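PDB 4F0Q: restriction endonuclease from Mycobacterium sp., which cleaves DNA that carries methylated cytosine, working as a modification-dependent endonuclease assembled from four copies of the chain. Local coordinates for residues P120-V123 with G127-K130. Sequence-based numbering, arbitrary orientation.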
loop_
_atom_site.group_PDB
_atom_site.type_symbol
_atom_site.label_atom_id
_atom_site.label_comp_id
_atom_site.label_asym_id
_atom_site.label_seq_id
_atom_site.Cartn_x
_atom_site.Cartn_y
_atom_site.Cartn_z
ATOM N N PRO A 120 -20.101 6.575 -33.242
ATOM C CA PRO A 120 -20.338 8.023 -33.242
ATOM C C PRO A 120 -21.664 8.413 -33.896
ATOM O O PRO A 120 -22.249 9.432 -33.530
ATOM C CB PRO A 120 -19.172 8.561 -34.073
ATOM C CG PRO A 120 -18.090 7.569 -33.877
ATOM C CD PRO A 120 -18.773 6.237 -33.785
ATOM N N SER A 121 -22.128 7.608 -34.847
ATOM C CA SER A 121 -23.359 7.909 -35.571
ATOM C C SER A 121 -24.589 7.297 -34.908
ATOM O O SER A 121 -25.712 7.498 -35.367
ATOM C CB SER A 121 -23.256 7.426 -37.020
ATOM O OG SER A 121 -23.042 6.026 -37.074
ATOM N N THR A 122 -24.376 6.548 -33.831
ATOM C CA THR A 122 -25.477 5.908 -33.120
ATOM C C THR A 122 -26.317 6.931 -32.362
ATOM O O THR A 122 -25.799 7.692 -31.544
ATOM C CB THR A 122 -24.970 4.837 -32.138
ATOM O OG1 THR A 122 -24.271 3.817 -32.862
ATOM C CG2 THR A 122 -26.133 4.210 -31.385
ATOM N N VAL A 123 -27.615 6.945 -32.639
ATOM C CA VAL A 123 -28.528 7.880 -31.992
ATOM C C VAL A 123 -29.277 7.226 -30.830
ATOM O O VAL A 123 -30.003 6.248 -31.013
ATOM C CB VAL A 123 -29.528 8.489 -33.002
ATOM C CG1 VAL A 123 -30.072 7.417 -33.939
ATOM C CG2 VAL A 123 -30.656 9.211 -32.278
ATOM N N GLY A 127 -27.333 0.597 -24.319
ATOM C CA GLY A 127 -26.891 0.049 -25.588
ATOM C C GLY A 127 -28.008 -0.169 -26.589
ATOM O O GLY A 127 -28.643 -1.224 -26.606
ATOM N N GLU A 128 -28.246 0.831 -27.431
ATOM C CA GLU A 128 -29.239 0.713 -28.489
ATOM C C GLU A 128 -28.718 -0.214 -29.580
ATOM O O GLU A 128 -29.492 -0.847 -30.297
ATOM C CB GLU A 128 -29.563 2.083 -29.084
ATOM C CG GLU A 128 -30.793 2.084 -29.980
ATOM C CD GLU A 128 -30.724 3.139 -31.065
ATOM O OE1 GLU A 128 -29.599 3.537 -31.433
ATOM O OE2 GLU A 128 -31.793 3.566 -31.551
ATOM N N THR A 129 -27.396 -0.289 -29.698
ATOM C CA THR A 129 -26.759 -1.171 -30.668
ATOM C C THR A 129 -26.914 -2.633 -30.255
ATOM O O THR A 129 -27.156 -2.931 -29.085
ATOM C CB THR A 129 -25.263 -0.840 -30.831
ATOM O OG1 THR A 129 -24.597 -0.996 -29.573
ATOM C CG2 THR A 129 -25.084 0.589 -31.319
ATOM N N LYS A 130 -26.777 -3.535 -31.223
ATOM C CA LYS A 130 -26.953 -4.967 -30.990
ATOM C C LYS A 130 -25.960 -5.505 -29.964
ATOM O O LYS A 130 -26.347 -6.127 -28.966
ATOM C CB LYS A 130 -26.787 -5.742 -32.299
ATOM C CG LYS A 130 -27.641 -5.239 -33.451
ATOM C CD LYS A 130 -27.339 -6.013 -34.727
ATOM C CE LYS A 130 -28.169 -5.505 -35.896
ATOM N NZ LYS A 130 -27.902 -6.276 -37.144
#
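Glu128 reaches across to Thr122 and Val123, its CG anti to the backbone N (chi1 -168°) and the rest of the chain extended, which carries the carboxylate to the other limb of the loop. There OE1 lies 3.5 Å from the methyl CG2 of Thr122, the two side chains running past each other in opposite directions. The 2.8 Å between Glu128 OE1 and Val123 O joins two acceptors and is not a hydrogen bond, so the placing of this exposed carboxylate is doubtful in detail. Thr129 follows, crossing Thr122 at roughly a right angle. Thr129 CG2 lies 3.8 Å from Thr122 CG2, methyl against methyl, with Thr122 OG1 about as near, a small van der Waals contact. Both hydroxyls are engaged elsewhere: Thr129 OG1 bonds to Asp117 OD1, and Thr122 OG1 to Lys119 N. Thr129 holds the N-cap position, and Glu128 O accepts a hydrogen bond from NH1 of Arg133, in the first turn of helix 130-142. The contact is a slight one at the surface, between two parts of the loop that leads to this helix from strand 111-115, which pairs with strands 104-106 and 200-210.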